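Local coordinates for protein putative phosphoribosyltransferase (PDB 5VOG) that binds the alarmone ppGpp (guanosine tetraphosphate) and magnesium, and probably belongs to the type I phosphoribosyltransferases, its exact reaction being unknown, at residues Q87-D90 with P91-V95; R22-K25 with A26-E29; K119-K123 with E124-T128; E94-G98 with K99-V103. All blocks are in the same frame, centred on the assembly; numbering follows the deposited sequence. Where two conformers were deposited one is given.

Interaction 1 of 4, residues Q87-D90 with P91-V95. With MG (magnesium ion), chain F.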
loop_
_atom_site.group_PDB
_atom_site.type_symbol
_atom_site.label_atom_id
_atom_site.label_comp_id
_atom_site.label_asym_id
_atom_site.label_seq_id
_atom_site.Cartn_x
_atom_site.Cartn_y
_atom_site.Cartn_z
ATOM N N GLN A 87 -2.929 -7.550 -11.082
ATOM C CA GLN A 87 -2.361 -6.367 -11.709
ATOM C C GLN A 87 -0.865 -6.588 -11.871
ATOM O O GLN A 87 -0.211 -7.112 -10.964
ATOM C CB GLN A 87 -2.601 -5.101 -10.877
ATOM C CG GLN A 87 -2.012 -3.853 -11.537
ATOM C CD GLN A 87 -2.258 -2.582 -10.760
ATOM O OE1 GLN A 87 -3.003 -2.574 -9.769
ATOM N NE2 GLN A 87 -1.651 -1.483 -11.221
ATOM N N TRP A 88 -0.314 -6.180 -13.011
ATOM C CA TRP A 88 1.108 -6.372 -13.242
ATOM C C TRP A 88 1.715 -5.105 -13.823
ATOM O O TRP A 88 1.012 -4.154 -14.186
ATOM C CB TRP A 88 1.373 -7.578 -14.155
ATOM C CG TRP A 88 2.725 -8.164 -13.932
ATOM C CD1 TRP A 88 3.819 -8.064 -14.751
ATOM C CD2 TRP A 88 3.149 -8.899 -12.784
ATOM N NE1 TRP A 88 4.892 -8.711 -14.184
ATOM C CE2 TRP A 88 4.509 -9.235 -12.977
ATOM C CE3 TRP A 88 2.508 -9.322 -11.617
ATOM C CZ2 TRP A 88 5.238 -9.981 -12.045
ATOM C CZ3 TRP A 88 3.231 -10.058 -10.686
ATOM C CH2 TRP A 88 4.586 -10.377 -10.906
ATOM N N LEU A 89 3.050 -5.088 -13.851
ATOM C CA LEU A 89 3.826 -4.007 -14.460
ATOM C C LEU A 89 4.023 -4.358 -15.923
ATOM O O LEU A 89 4.990 -5.024 -16.292
ATOM C CB LEU A 89 5.167 -3.833 -13.759
ATOM C CG LEU A 89 5.198 -3.020 -12.477
ATOM C CD1 LEU A 89 6.553 -3.178 -11.821
ATOM C CD2 LEU A 89 4.920 -1.559 -12.773
ATOM N N ASP A 90 3.085 -3.919 -16.758
ATOM C CA ASP A 90 3.072 -4.183 -18.198
ATOM C C ASP A 90 3.015 -2.875 -18.969
ATOM O O ASP A 90 1.983 -2.179 -18.916
ATOM C CB ASP A 90 1.861 -5.032 -18.585
ATOM C CG ASP A 90 1.882 -6.395 -17.967
ATOM O OD1 ASP A 90 2.968 -7.001 -17.915
ATOM O OD2 ASP A 90 0.804 -6.862 -17.537
ATOM N N PRO A 91 4.078 -2.469 -19.672
ATOM C CA PRO A 91 5.439 -2.996 -19.595
ATOM C C PRO A 91 6.128 -2.425 -18.369
ATOM O O PRO A 91 5.586 -1.511 -17.745
ATOM C CB PRO A 91 6.090 -2.468 -20.873
ATOM C CG PRO A 91 5.405 -1.163 -21.094
ATOM C CD PRO A 91 3.969 -1.398 -20.679
ATOM N N VAL A 92 7.303 -2.932 -18.036
ATOM C CA VAL A 92 8.108 -2.253 -17.017
ATOM C C VAL A 92 8.540 -0.893 -17.556
ATOM O O VAL A 92 9.035 -0.811 -18.698
ATOM C CB VAL A 92 9.318 -3.103 -16.640
ATOM C CG1 VAL A 92 10.242 -2.319 -15.721
ATOM C CG2 VAL A 92 8.865 -4.386 -15.957
ATOM N N PRO A 93 8.359 0.190 -16.798
ATOM C CA PRO A 93 8.753 1.516 -17.291
ATOM C C PRO A 93 10.240 1.585 -17.595
ATOM O O PRO A 93 11.062 0.919 -16.960
ATOM C CB PRO A 93 8.375 2.448 -16.134
ATOM C CG PRO A 93 7.287 1.722 -15.417
ATOM C CD PRO A 93 7.641 0.266 -15.515
ATOM N N GLU A 94 10.580 2.422 -18.577
ATOM C CA GLU A 94 11.962 2.499 -19.031
ATOM C C GLU A 94 12.901 2.981 -17.930
ATOM O O GLU A 94 14.078 2.605 -17.921
ATOM C CB GLU A 94 12.060 3.409 -20.257
ATOM C CG GLU A 94 13.202 3.058 -21.194
ATOM C CD GLU A 94 13.031 1.693 -21.849
ATOM O OE1 GLU A 94 11.876 1.233 -22.011
ATOM O OE2 GLU A 94 14.056 1.078 -22.205
ATOM N N VAL A 95 12.405 3.786 -16.983
ATOM C CA VAL A 95 13.258 4.307 -15.920
ATOM C C VAL A 95 13.793 3.192 -15.027
ATOM O O VAL A 95 14.787 3.390 -14.314
ATOM C CB VAL A 95 12.489 5.372 -15.101
ATOM C CG1 VAL A 95 11.420 4.730 -14.230
ATOM C CG2 VAL A 95 13.442 6.215 -14.263
HETATM MG MG MG F . 4.479 -8.021 -18.972
HETATM O O HOH W 1 5.956 -6.965 -17.610
HETATM O O HOH W 2 5.001 -9.939 -17.582
HETATM O O HOH W 3 3.948 -6.470 -20.676
HETATM O O HOH W 4 2.830 -8.677 -19.971
#

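Interaction 2 of 4, residues R22-K25 with A26-E29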
loop_
_atom_site.group_PDB
_atom_site.type_symbol
_atom_site.label_atom_id
_atom_site.label_comp_id
_atom_site.label_asym_id
_atom_site.label_seq_id
_atom_site.Cartn_x
_atom_site.Cartn_y
_atom_site.Cartn_z
ATOM N N ARG A 22 8.544 -1.058 13.856
ATOM C CA ARG A 22 9.879 -1.252 14.421
ATOM C C ARG A 22 10.648 -2.340 13.677
ATOM O O ARG A 22 11.863 -2.221 13.469
ATOM C CB ARG A 22 9.775 -1.591 15.910
ATOM C CG ARG A 22 9.120 -0.509 16.760
ATOM C CD ARG A 22 8.896 -0.974 18.194
ATOM N NE ARG A 22 7.986 -0.084 18.917
ATOM C CZ ARG A 22 8.369 1.006 19.576
ATOM N NH1 ARG A 22 9.650 1.349 19.611
ATOM N NH2 ARG A 22 7.471 1.756 20.202
ATOM N N VAL A 23 9.964 -3.416 13.275
ATOM C CA VAL A 23 10.625 -4.462 12.497
ATOM C C VAL A 23 11.051 -3.923 11.137
ATOM O O VAL A 23 12.147 -4.221 10.652
ATOM C CB VAL A 23 9.710 -5.695 12.355
ATOM C CG1 VAL A 23 10.323 -6.718 11.394
ATOM C CG2 VAL A 23 9.462 -6.341 13.706
ATOM N N ILE A 24 10.191 -3.123 10.497
ATOM C CA ILE A 24 10.525 -2.557 9.191
ATOM C C ILE A 24 11.770 -1.672 9.279
ATOM O O ILE A 24 12.629 -1.700 8.390
ATOM C CB ILE A 24 9.321 -1.787 8.619
ATOM C CG1 ILE A 24 8.164 -2.737 8.280
ATOM C CG2 ILE A 24 9.741 -0.981 7.395
ATOM C CD1 ILE A 24 8.445 -3.657 7.080
ATOM N N LYS A 25 11.884 -0.866 10.342
ATOM C CA LYS A 25 13.095 -0.069 10.531
ATOM C C LYS A 25 14.333 -0.960 10.584
ATOM O O LYS A 25 15.356 -0.667 9.948
ATOM C CB LYS A 25 12.982 0.760 11.811
ATOM C CG LYS A 25 14.176 1.664 12.084
ATOM C CD LYS A 25 13.939 2.564 13.286
ATOM C CE LYS A 25 15.089 3.540 13.487
ATOM N NZ LYS A 25 14.835 4.470 14.630
ATOM N N ALA A 26 14.250 -2.068 11.321
ATOM C CA ALA A 26 15.382 -2.986 11.405
ATOM C C ALA A 26 15.635 -3.677 10.068
ATOM O O ALA A 26 16.790 -3.940 9.706
ATOM C CB ALA A 26 15.125 -4.014 12.502
ATOM N N LEU A 27 14.567 -3.992 9.334
ATOM C CA LEU A 27 14.719 -4.598 8.014
ATOM C C LEU A 27 15.440 -3.656 7.059
ATOM O O LEU A 27 16.329 -4.076 6.307
ATOM C CB LEU A 27 13.342 -4.982 7.465
ATOM C CG LEU A 27 13.230 -5.530 6.041
ATOM C CD1 LEU A 27 14.085 -6.789 5.858
ATOM C CD2 LEU A 27 11.779 -5.826 5.729
ATOM N N ALA A 28 15.076 -2.371 7.077
ATOM C CA ALA A 28 15.778 -1.399 6.243
ATOM C C ALA A 28 17.266 -1.372 6.557
ATOM O O ALA A 28 18.094 -1.218 5.652
ATOM C CB ALA A 28 15.169 -0.011 6.429
ATOM N N GLU A 29 17.625 -1.514 7.836
ATOM C CA GLU A 29 19.036 -1.512 8.209
ATOM C C GLU A 29 19.747 -2.752 7.684
ATOM O O GLU A 29 20.899 -2.672 7.239
ATOM C CB GLU A 29 19.181 -1.405 9.728
ATOM C CG GLU A 29 20.624 -1.427 10.229
ATOM C CD GLU A 29 21.375 -0.136 9.947
ATOM O OE1 GLU A 29 20.786 0.793 9.353
ATOM O OE2 GLU A 29 22.562 -0.048 10.332
#

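Interaction 3 of 4, residues K119-K123 with E124-T128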
loop_
_atom_site.group_PDB
_atom_site.type_symbol
_atom_site.label_atom_id
_atom_site.label_comp_id
_atom_site.label_asym_id
_atom_site.label_seq_id
_atom_site.Cartn_x
_atom_site.Cartn_y
_atom_site.Cartn_z
ATOM N N LYS A 119 10.022 -15.303 -10.508
ATOM C CA LYS A 119 10.221 -15.878 -11.836
ATOM C C LYS A 119 9.737 -14.928 -12.925
ATOM O O LYS A 119 10.394 -14.772 -13.960
ATOM C CB LYS A 119 9.505 -17.221 -11.943
ATOM C CG LYS A 119 10.278 -18.373 -11.316
ATOM C CD LYS A 119 9.620 -19.707 -11.625
ATOM C CE LYS A 119 10.460 -20.867 -11.118
ATOM N NZ LYS A 119 9.854 -22.181 -11.458
ATOM N N GLU A 120 8.591 -14.277 -12.706
ATOM C CA GLU A 120 8.087 -13.350 -13.710
ATOM C C GLU A 120 8.978 -12.124 -13.836
ATOM O O GLU A 120 9.225 -11.647 -14.947
ATOM C CB GLU A 120 6.655 -12.938 -13.367
ATOM C CG GLU A 120 5.641 -14.047 -13.542
ATOM C CD GLU A 120 5.619 -14.591 -14.957
ATOM O OE1 GLU A 120 5.562 -13.783 -15.905
ATOM O OE2 GLU A 120 5.665 -15.830 -15.119
ATOM N N LEU A 121 9.467 -11.591 -12.711
ATOM C CA LEU A 121 10.281 -10.383 -12.770
ATOM C C LEU A 121 11.678 -10.646 -13.322
ATOM O O LEU A 121 12.305 -9.720 -13.849
ATOM C CB LEU A 121 10.354 -9.737 -11.384
ATOM C CG LEU A 121 9.018 -9.158 -10.893
ATOM C CD1 LEU A 121 9.086 -8.786 -9.422
ATOM C CD2 LEU A 121 8.624 -7.945 -11.730
ATOM N N LEU A 122 12.169 -11.884 -13.247
ATOM C CA LEU A 122 13.459 -12.196 -13.849
ATOM C C LEU A 122 13.404 -12.210 -15.371
ATOM O O LEU A 122 14.459 -12.256 -16.012
ATOM C CB LEU A 122 13.979 -13.540 -13.334
ATOM C CG LEU A 122 14.496 -13.511 -11.895
ATOM C CD1 LEU A 122 14.895 -14.903 -11.430
ATOM C CD2 LEU A 122 15.660 -12.541 -11.758
ATOM N N LYS A 123 12.207 -12.186 -15.961
ATOM C CA LYS A 123 12.071 -12.025 -17.403
ATOM C C LYS A 123 12.397 -10.616 -17.869
ATOM O O LYS A 123 12.538 -10.397 -19.078
ATOM C CB LYS A 123 10.652 -12.380 -17.839
ATOM C CG LYS A 123 10.274 -13.821 -17.582
ATOM C CD LYS A 123 8.827 -14.053 -17.945
ATOM C CE LYS A 123 8.472 -15.521 -17.882
ATOM N NZ LYS A 123 7.018 -15.690 -18.087
ATOM N N GLU A 124 12.516 -9.667 -16.949
ATOM C CA GLU A 124 12.698 -8.266 -17.286
ATOM C C GLU A 124 14.175 -7.896 -17.259
ATOM O O GLU A 124 15.037 -8.679 -16.856
ATOM C CB GLU A 124 11.915 -7.376 -16.316
ATOM C CG GLU A 124 10.447 -7.749 -16.148
ATOM C CD GLU A 124 9.599 -7.431 -17.365
ATOM O OE1 GLU A 124 10.079 -6.719 -18.278
ATOM O OE2 GLU A 124 8.440 -7.889 -17.398
ATOM N N ASP A 125 14.454 -6.669 -17.682
ATOM C CA ASP A 125 15.825 -6.177 -17.796
ATOM C C ASP A 125 16.201 -5.352 -16.566
ATOM O O ASP A 125 16.445 -4.149 -16.635
ATOM C CB ASP A 125 15.986 -5.369 -19.082
ATOM C CG ASP A 125 17.437 -5.043 -19.396
ATOM O OD1 ASP A 125 18.337 -5.578 -18.717
ATOM O OD2 ASP A 125 17.677 -4.245 -20.326
ATOM N N PHE A 126 16.221 -6.021 -15.419
ATOM C CA PHE A 126 16.721 -5.437 -14.184
ATOM C C PHE A 126 18.167 -5.862 -13.960
ATOM O O PHE A 126 18.617 -6.896 -14.457
ATOM C CB PHE A 126 15.885 -5.872 -12.976
ATOM C CG PHE A 126 14.430 -5.498 -13.056
ATOM C CD1 PHE A 126 14.042 -4.173 -13.194
ATOM C CD2 PHE A 126 13.446 -6.468 -12.941
ATOM C CE1 PHE A 126 12.698 -3.828 -13.252
ATOM C CE2 PHE A 126 12.092 -6.129 -12.991
ATOM C CZ PHE A 126 11.724 -4.807 -13.149
ATOM N N ASP A 127 18.891 -5.050 -13.193
ATOM C CA ASP A 127 20.218 -5.435 -12.729
ATOM C C ASP A 127 20.091 -6.457 -11.604
ATOM O O ASP A 127 20.265 -7.660 -11.829
ATOM C CB ASP A 127 21.005 -4.202 -12.273
ATOM C CG ASP A 127 22.413 -4.540 -11.810
ATOM O OD1 ASP A 127 22.825 -5.709 -11.935
ATOM O OD2 ASP A 127 23.113 -3.627 -11.322
ATOM N N THR A 128 19.802 -5.993 -10.392
ATOM C CA THR A 128 19.592 -6.858 -9.239
ATOM C C THR A 128 18.115 -6.856 -8.878
ATOM O O THR A 128 17.506 -5.788 -8.757
ATOM C CB THR A 128 20.416 -6.394 -8.033
ATOM O OG1 THR A 128 21.812 -6.491 -8.332
ATOM C CG2 THR A 128 20.112 -7.243 -6.802
HETATM O O HOH W 5 7.409 -9.519 -15.585
HETATM O O HOH W 6 15.257 -9.081 -14.221
#

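Interaction 4 of 4, residues E94-G98 with K99-V103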
loop_
_atom_site.group_PDB
_atom_site.type_symbol
_atom_site.label_atom_id
_atom_site.label_comp_id
_atom_site.label_asym_id
_atom_site.label_seq_id
_atom_site.Cartn_x
_atom_site.Cartn_y
_atom_site.Cartn_z
ATOM N N GLU A 94 10.580 2.422 -18.577
ATOM C CA GLU A 94 11.962 2.499 -19.031
ATOM C C GLU A 94 12.901 2.981 -17.930
ATOM O O GLU A 94 14.078 2.605 -17.921
ATOM C CB GLU A 94 12.060 3.409 -20.257
ATOM C CG GLU A 94 13.202 3.058 -21.194
ATOM C CD GLU A 94 13.031 1.693 -21.849
ATOM O OE1 GLU A 94 11.876 1.233 -22.011
ATOM O OE2 GLU A 94 14.056 1.078 -22.205
ATOM N N VAL A 95 12.405 3.786 -16.983
ATOM C CA VAL A 95 13.258 4.307 -15.920
ATOM C C VAL A 95 13.793 3.192 -15.027
ATOM O O VAL A 95 14.787 3.390 -14.314
ATOM C CB VAL A 95 12.489 5.372 -15.101
ATOM C CG1 VAL A 95 11.420 4.730 -14.230
ATOM C CG2 VAL A 95 13.442 6.215 -14.263
ATOM N N LEU A 96 13.165 2.015 -15.049
ATOM C CA LEU A 96 13.627 0.890 -14.246
ATOM C C LEU A 96 14.565 -0.048 -14.995
ATOM O O LEU A 96 15.090 -0.984 -14.384
ATOM C CB LEU A 96 12.435 0.089 -13.714
ATOM C CG LEU A 96 11.522 0.816 -12.727
ATOM C CD1 LEU A 96 10.422 -0.122 -12.257
ATOM C CD2 LEU A 96 12.326 1.350 -11.551
ATOM N N ARG A 97 14.788 0.171 -16.291
ATOM C CA ARG A 97 15.645 -0.730 -17.048
ATOM C C ARG A 97 17.066 -0.679 -16.504
ATOM O O ARG A 97 17.638 0.400 -16.326
ATOM C CB ARG A 97 15.635 -0.369 -18.537
ATOM C CG ARG A 97 16.532 -1.270 -19.374
ATOM C CD ARG A 97 16.512 -0.896 -20.852
ATOM N NE ARG A 97 15.182 -1.043 -21.441
ATOM C CZ ARG A 97 14.687 -2.190 -21.898
ATOM N NH1 ARG A 97 15.408 -3.304 -21.834
ATOM N NH2 ARG A 97 13.469 -2.224 -22.420
ATOM N N GLY A 98 17.630 -1.852 -16.230
ATOM C CA GLY A 98 18.977 -1.918 -15.698
ATOM C C GLY A 98 19.131 -1.452 -14.270
ATOM O O GLY A 98 20.263 -1.266 -13.819
ATOM N N LYS A 99 18.034 -1.265 -13.545
ATOM C CA LYS A 99 18.070 -0.787 -12.171
ATOM C C LYS A 99 17.921 -1.947 -11.191
ATOM O O LYS A 99 17.635 -3.086 -11.566
ATOM C CB LYS A 99 16.965 0.249 -11.933
ATOM C CG LYS A 99 17.087 1.493 -12.792
ATOM C CD LYS A 99 18.402 2.200 -12.525
ATOM C CE LYS A 99 18.524 3.495 -13.309
ATOM N NZ LYS A 99 19.802 4.193 -12.991
ATOM N N ASN A 100 18.113 -1.635 -9.912
ATOM C CA ASN A 100 17.958 -2.596 -8.828
ATOM C C ASN A 100 16.569 -2.432 -8.225
ATOM O O ASN A 100 16.207 -1.329 -7.803
ATOM C CB ASN A 100 19.020 -2.379 -7.751
ATOM C CG ASN A 100 20.423 -2.551 -8.276
ATOM O OD1 ASN A 100 20.668 -3.378 -9.147
ATOM N ND2 ASN A 100 21.355 -1.767 -7.748
ATOM N N VAL A 101 15.799 -3.517 -8.164
ATOM C CA VAL A 101 14.438 -3.449 -7.636
ATOM C C VAL A 101 14.287 -4.424 -6.476
ATOM O O VAL A 101 14.814 -5.544 -6.507
ATOM C CB VAL A 101 13.377 -3.707 -8.729
ATOM C CG1 VAL A 101 13.412 -2.586 -9.778
ATOM C CG2 VAL A 101 13.555 -5.072 -9.369
ATOM N N LEU A 102 13.566 -3.984 -5.443
ATOM C CA LEU A 102 13.358 -4.737 -4.208
ATOM C C LEU A 102 11.889 -5.138 -4.137
ATOM O O LEU A 102 11.014 -4.284 -3.960
ATOM C CB LEU A 102 13.743 -3.901 -2.986
ATOM C CG LEU A 102 13.606 -4.605 -1.637
ATOM C CD1 LEU A 102 14.642 -5.730 -1.529
ATOM C CD2 LEU A 102 13.732 -3.616 -0.481
ATOM N N VAL A 103 11.620 -6.434 -4.262
ATOM C CA VAL A 103 10.264 -6.963 -4.142
ATOM C C VAL A 103 9.911 -7.030 -2.660
ATOM O O VAL A 103 10.714 -7.505 -1.856
ATOM C CB VAL A 103 10.182 -8.348 -4.808
ATOM C CG1 VAL A 103 8.800 -8.960 -4.667
ATOM C CG2 VAL A 103 10.606 -8.258 -6.287
#

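Interaction 1 of 4, residues Q87-D90 with P91-V95
L89 and V92 meet round a tight bend in the chain, with the cis peptide bond between D90 and P91 at its corner. CB of L89 lies 4.3 Å from CG2 of V92, an apolar contact made beside the backbone. V92 turns CG2 back next to its own backbone N (its CG1 is anti to that N, chi1 173°), which also brings CG2 to 3.9 Å from the carbonyl O of L89. CD2 of L89, in the conformer given, one of two modelled, comes 4.3 Å from CD of P93.

With CG of D90 beside the backbone N (chi1 -64°), one oxygen, OD1, takes the magnesium ion at 2.1 Å, while OD2 stays 4.1 Å from the same magnesium; the carboxylate therefore binds through a single oxygen. Four waters complete the ligands seen on the metal. Water 1 is the link back to the turn: it lies 2.3 Å from the magnesium and donates a short 2.5 Å hydrogen bond to L89 O, and it sits in the plane of the W88 ring, at its edge. The carboxylate of D90 binds the metal directly, while L89 O steadies one of its waters from the second shell.

The bend belongs to the loop between strands 78-85 and 101-105. W88 packs on C117 and L121 of helix 112-121, L89 and P93 rest on Y64 of strand 63-75, V92 touches F126, and Q87 hydrogen-bonds A65 of the second subunit.

Interaction 2 of 4, residues R22-K25 with A26-E29
From R22 to E29 the backbone runs as regular alpha helix, four successive i to i+4 bonds joining A26 N to R22 O, L27 N to V23 O, A28 N to I24 O and E29 N to K25 O. The shortest is L27 N to V23 O, at 2.8 Å, and the next is A28 N to I24 O, at 2.9 Å. I24 and L27 share the buried side, where the methyl CD1 of I24 lies 4.2 Å from the methyl CD2 of L27. CB of L27 leans against the carbonyl oxygens of the preceding turn, 3.5 Å from V23 O. The alanine methyl of A28 is set in the same manner, 3.6 Å from I24 O.

This is an amphipathic turn of helix 17-33, which comes before strand 40-45 of the mixed central sheet and packs on helix 49-59: I24 touches M54, while A28 meets L55 and F58. V23 and I24 also lie on L134.

The exposed side carries longer, polar chains. K25, fully extended beyond CB, delivers NZ to the carbonyl O of L169 of the second subunit, and R22 makes a salt bridge through NH2 with D172 of that subunit.

Interaction 3 of 4, residues K119-K123 with E124-T128
E124 folds back over the carbonyl of L121, and its side chain can be traced outward atom by atom. Its backbone N closes a type I beta turn by donating to L121 O at 3.1 Å, from well above the carbonyl plane, 59° out of it. CB then sits 3.4 Å from the same L121 O. CG, placed beside the backbone N (chi1 -51°), stays close to that oxygen too, at 3.6 Å. A second bend at chi2, -71°, turns the carboxylate aside: CD packs on the methyl CG2 of V92, and OE2 accepts a 2.6 Å hydrogen bond from water 5. The same water donates to E120 O, so it bridges the glutamate tip to the last turn of the helix.

The edge of the F126 ring also comes up to L121 O, CD2 of F126 lying 3.6 Å from it, nearly in the ring plane, and CE2 of F126 reaches the L121 methyl CD2 at 4.1 Å. The two side chains run at a slant to each other. Water 6 also approaches L121 O and E124 O, with more acceptors near it than protons.

K123 extends back along the helix, and its NZ is held between OE1 (3.2 Å) and OE2 of E120, on the syn side of each. This salt bridge ties K123, the third residue of the turn, back to E120.

The two glutamates are thus kept apart in their roles: the charge of E120 is probably balanced by K123, whereas E124 directs its carboxylate toward a bound magnesium about 4 Å away, which would probably favour its negative charge there.

Interaction 4 of 4, residues E94-G98 with K99-V103
L96 offers K99 its flat peptide carbonyl, and K99 N approaches from above that plane, 49° out of it, to make a 3.1 Å hydrogen bond to L96 O. The other flat group, the guanidinium of R97, has E94's carboxyl carbon at its edge, in plane; NE donates to E94 OE2 at a short 2.5 Å, meeting that oxygen from above the carboxylate plane. R97 NH1 has a second carboxylate, that of D125.

The L96 to K99 bond closes a type II beta turn, with G98 at a positive phi of 71°. It joins a short 3-10 segment to strand 101-105, an inner strand of the sheet between 40-45 and 129-133; V101 to V103 are consistent with the start of the hydrophobic strand that carries the PRPP-binding motif in type I phosphoribosyltransferases.

K99 curls back along the turn: CB lies 3.3 Å from L96 O, CG 3.3 Å from V95 O, and a bend at chi2 lays CE beside V95 O, before NZ leads away. L96 directs CD2 toward V101 CG1, a loose 4.5 Å contact between buried residues. N100 uses both amide atoms, OD1 accepting from T128 N and ND2 donating to K37 O.

Overall arrangement
Three of the contacts form one cluster, and interaction 2 stands apart, its centre 22 to 27 Å from the others. Interactions 1 and 4 run on through E94 and V95. Interaction 3 leans on both: W88 CZ2 is 3.5 Å from E120 CB, and the loop after helix 112-121 pairs with the turn of interaction 4, D127 N lying 2.8 Å from K99 O, a probable hydrogen bond. Interactions 1 and 3 face the same magnesium, bound by D90 and approached by E124. The bound ppGpp is farther off, about 12 Å from the L121 side chain and 13 Å from that of L27. Interactions 1 and 2 each touch the second subunit.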